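Local coordinates for protein soluble lytic transglycosylase B3 (Pseudomonas aeruginosa, PDB 5ANZ) that probably acts as a lytic transglycosylase that cleaves cell-wall peptidoglycan, and carries a bound calcium ion, at residues A[295-307]-A[311-323]. Sequence-based numbering, arbitrary orientation.
Sequences GLSGEQASLLLPA and GPAFLVLHNFRAI
With CG of Leu-304 opposite its own backbone N (chi1 180°) and CG of Phe-320 likewise (chi1 -169°), the leucine sends CD2 to within 3.9 Å of Phe-320 CZ, the two side chains crossing at about a right angle. The same methyl touches CG1 of Val-316, which sits 3.7 Å above the centre of one face of the Phe-320 ring, so the first helical turn is packed against this side of the sheet. Farther along, Pro-306 CG meets the edge of the Phe-314 ring at CE1 (4.0 Å). Just past the strand end, CD2 of Leu-305 presses tightly on Ala-313 CB (3.5 Å), a methyl that Leu-303 CD1 also reaches. Four backbone hydrogen bonds join the strands, paired between Ser-302 and Val-316 and between Leu-304 and Phe-314; Leu-304 N to Phe-314 O is nearly straight (2.8 Å, 176°). A water joins Glu-299 OE1 and Gln-300 O to His-318 N where the helix starts, and another links Ala-307 N to Pro-312 O. Ser-302 OG bonds outside the hairpin, to Ile-272 O and Leu-270 O. Strands 300-304 and 313-316 thus form an antiparallel beta hairpin, neighbouring inner strands of a five-stranded sheet in the SLT domain, the second running through N-cap Leu-317 into helix 318-324.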
# COMPACT_ATOMS: atom_id res chain seq x y z
N GLY A 295 11.02 17.63 20.84
CA GLY A 295 11.82 17.95 19.68
C GLY A 295 10.99 17.82 18.41
O GLY A 295 11.18 18.56 17.45
N LEU A 296 10.07 16.85 18.42
CA LEU A 296 9.17 16.63 17.30
C LEU A 296 7.88 17.43 17.44
O LEU A 296 6.95 17.27 16.64
CB LEU A 296 8.83 15.14 17.18
CG LEU A 296 9.71 14.23 16.31
CD1 LEU A 296 11.17 14.61 16.42
CD2 LEU A 296 9.50 12.79 16.72
N SER A 297 7.83 18.30 18.44
CA SER A 297 6.60 19.02 18.80
C SER A 297 6.02 19.85 17.65
O SER A 297 4.81 20.10 17.62
CB SER A 297 6.86 19.93 20.00
OG SER A 297 7.87 20.88 19.72
N GLY A 298 6.87 20.26 16.71
CA GLY A 298 6.41 21.04 15.58
C GLY A 298 5.94 20.21 14.40
O GLY A 298 5.40 20.74 13.43
N GLU A 299 6.15 18.90 14.47
CA GLU A 299 5.83 18.01 13.34
C GLU A 299 4.34 17.76 13.18
O GLU A 299 3.63 17.49 14.15
CB GLU A 299 6.55 16.67 13.50
CG GLU A 299 8.03 16.72 13.22
CD GLU A 299 8.32 17.13 11.79
OE1 GLU A 299 7.54 16.76 10.88
OE2 GLU A 299 9.33 17.84 11.57
N GLN A 300 3.87 17.82 11.94
CA GLN A 300 2.46 17.61 11.65
C GLN A 300 2.11 16.13 11.73
O GLN A 300 2.83 15.28 11.20
CB GLN A 300 2.09 18.15 10.27
CG GLN A 300 2.23 19.65 10.14
CD GLN A 300 1.17 20.40 10.90
OE1 GLN A 300 0.04 19.93 11.04
NE2 GLN A 300 1.52 21.58 11.40
N ALA A 301 1.01 15.82 12.40
CA ALA A 301 0.60 14.42 12.52
C ALA A 301 -0.91 14.26 12.43
O ALA A 301 -1.65 15.19 12.73
CB ALA A 301 1.13 13.83 13.83
N SER A 302 -1.35 13.08 12.01
CA SER A 302 -2.76 12.71 11.96
C SER A 302 -3.02 11.56 12.91
O SER A 302 -2.11 10.78 13.20
CB SER A 302 -3.17 12.30 10.54
OG SER A 302 -2.96 13.35 9.62
N LEU A 303 -4.26 11.47 13.38
CA LEU A 303 -4.68 10.39 14.27
C LEU A 303 -5.27 9.22 13.48
O LEU A 303 -6.22 9.38 12.71
CB LEU A 303 -5.71 10.90 15.28
CG LEU A 303 -6.43 9.84 16.10
CD1 LEU A 303 -5.45 9.13 17.01
CD2 LEU A 303 -7.55 10.49 16.91
N LEU A 304 -4.69 8.03 13.67
CA LEU A 304 -5.17 6.81 13.04
C LEU A 304 -5.79 5.84 14.06
O LEU A 304 -5.16 5.50 15.07
CB LEU A 304 -4.03 6.13 12.30
CG LEU A 304 -4.28 4.83 11.55
CD1 LEU A 304 -5.13 5.04 10.30
CD2 LEU A 304 -2.94 4.22 11.18
N LEU A 305 -7.03 5.42 13.80
CA LEU A 305 -7.72 4.44 14.64
C LEU A 305 -8.14 3.23 13.81
O LEU A 305 -9.29 3.16 13.37
CB LEU A 305 -8.97 5.04 15.29
CG LEU A 305 -8.87 6.09 16.40
CD1 LEU A 305 -10.24 6.67 16.68
CD2 LEU A 305 -8.29 5.45 17.65
N PRO A 306 -7.23 2.26 13.62
CA PRO A 306 -7.50 1.19 12.65
C PRO A 306 -8.71 0.31 13.01
O PRO A 306 -9.29 -0.30 12.10
CB PRO A 306 -6.21 0.36 12.67
CG PRO A 306 -5.47 0.77 13.90
CD PRO A 306 -5.89 2.16 14.23
N ALA A 307 -9.11 0.26 14.28
CA ALA A 307 -10.30 -0.50 14.66
C ALA A 307 -11.27 0.32 15.52
O ALA A 307 -11.94 -0.23 16.40
CB ALA A 307 -9.90 -1.77 15.39
N GLY A 311 -10.16 0.44 19.96
CA GLY A 311 -8.90 -0.16 19.59
C GLY A 311 -7.73 0.77 19.83
O GLY A 311 -7.88 1.85 20.40
N PRO A 312 -6.54 0.36 19.39
CA PRO A 312 -5.35 1.19 19.58
C PRO A 312 -5.36 2.44 18.69
O PRO A 312 -6.04 2.47 17.65
CB PRO A 312 -4.21 0.24 19.20
CG PRO A 312 -4.84 -0.69 18.20
CD PRO A 312 -6.25 -0.91 18.71
N ALA A 313 -4.65 3.47 19.13
CA ALA A 313 -4.59 4.74 18.41
C ALA A 313 -3.14 5.08 18.11
O ALA A 313 -2.24 4.78 18.91
CB ALA A 313 -5.24 5.84 19.22
N PHE A 314 -2.91 5.68 16.94
CA PHE A 314 -1.57 6.06 16.52
C PHE A 314 -1.55 7.49 16.04
O PHE A 314 -2.52 7.93 15.42
CB PHE A 314 -1.08 5.15 15.38
CG PHE A 314 -1.02 3.70 15.76
CD1 PHE A 314 -2.14 2.89 15.64
CD2 PHE A 314 0.14 3.14 16.23
CE1 PHE A 314 -2.09 1.55 15.98
CE2 PHE A 314 0.20 1.79 16.58
CZ PHE A 314 -0.92 1.00 16.46
N LEU A 315 -0.48 8.23 16.32
CA LEU A 315 -0.25 9.48 15.60
C LEU A 315 0.68 9.14 14.46
O LEU A 315 1.70 8.51 14.68
CB LEU A 315 0.36 10.56 16.48
CG LEU A 315 -0.62 11.18 17.47
CD1 LEU A 315 0.07 12.22 18.32
CD2 LEU A 315 -1.79 11.78 16.70
N VAL A 316 0.33 9.54 13.24
CA VAL A 316 1.18 9.21 12.10
C VAL A 316 1.71 10.48 11.44
O VAL A 316 1.00 11.48 11.29
CB VAL A 316 0.47 8.31 11.09
CG1 VAL A 316 0.10 6.98 11.75
CG2 VAL A 316 -0.78 8.98 10.52
N LEU A 317 2.98 10.43 11.10
CA LEU A 317 3.72 11.61 10.67
C LEU A 317 3.97 11.55 9.18
O LEU A 317 3.45 10.69 8.48
CB LEU A 317 5.03 11.75 11.43
CG LEU A 317 4.96 12.37 12.84
CD1 LEU A 317 4.19 11.48 13.76
CD2 LEU A 317 6.37 12.65 13.38
N HIS A 318 4.78 12.49 8.72
CA HIS A 318 5.05 12.64 7.30
C HIS A 318 5.54 11.35 6.65
O HIS A 318 5.14 11.03 5.53
CB HIS A 318 6.07 13.76 7.08
CG HIS A 318 6.16 14.23 5.67
ND1 HIS A 318 5.09 14.78 4.99
CD2 HIS A 318 7.20 14.23 4.79
CE1 HIS A 318 5.46 15.10 3.76
NE2 HIS A 318 6.73 14.77 3.62
N ASN A 319 6.41 10.61 7.34
CA ASN A 319 6.96 9.40 6.73
C ASN A 319 5.90 8.32 6.52
O ASN A 319 6.02 7.49 5.62
CB ASN A 319 8.13 8.85 7.56
CG ASN A 319 9.42 9.65 7.34
OD1 ASN A 319 9.51 10.49 6.45
ND2 ASN A 319 10.42 9.37 8.16
N PHE A 320 4.84 8.35 7.33
CA PHE A 320 3.67 7.49 7.08
C PHE A 320 3.04 7.86 5.74
O PHE A 320 2.66 6.98 4.96
CB PHE A 320 2.65 7.63 8.22
CG PHE A 320 1.55 6.60 8.19
CD1 PHE A 320 1.75 5.36 8.78
CD2 PHE A 320 0.32 6.90 7.63
CE1 PHE A 320 0.73 4.41 8.79
CE2 PHE A 320 -0.70 5.95 7.64
CZ PHE A 320 -0.48 4.70 8.22
N ARG A 321 2.91 9.16 5.47
CA ARG A 321 2.38 9.60 4.19
C ARG A 321 3.25 9.14 3.03
O ARG A 321 2.74 8.84 1.95
CB ARG A 321 2.22 11.13 4.18
CG ARG A 321 1.29 11.65 5.26
CD ARG A 321 1.21 13.18 5.24
NE ARG A 321 0.59 13.68 4.01
CZ ARG A 321 0.60 14.95 3.61
NH1 ARG A 321 1.22 15.88 4.33
NH2 ARG A 321 0.00 15.29 2.47
N ALA A 322 4.56 9.09 3.24
CA ALA A 322 5.47 8.61 2.19
C ALA A 322 5.21 7.14 1.87
O ALA A 322 5.21 6.72 0.71
CB ALA A 322 6.93 8.80 2.63
N ILE A 323 5.00 6.34 2.90
CA ILE A 323 4.72 4.93 2.70
C ILE A 323 3.41 4.75 1.95
O ILE A 323 3.28 3.87 1.11
CB ILE A 323 4.67 4.19 4.04
CG1 ILE A 323 6.03 4.30 4.74
CG2 ILE A 323 4.24 2.74 3.82
CD1 ILE A 323 5.97 3.97 6.23
O HOH W 1 5.41 14.88 10.21
O HOH W 2 0.27 12.81 8.78
O HOH W 3 -8.41 1.48 16.68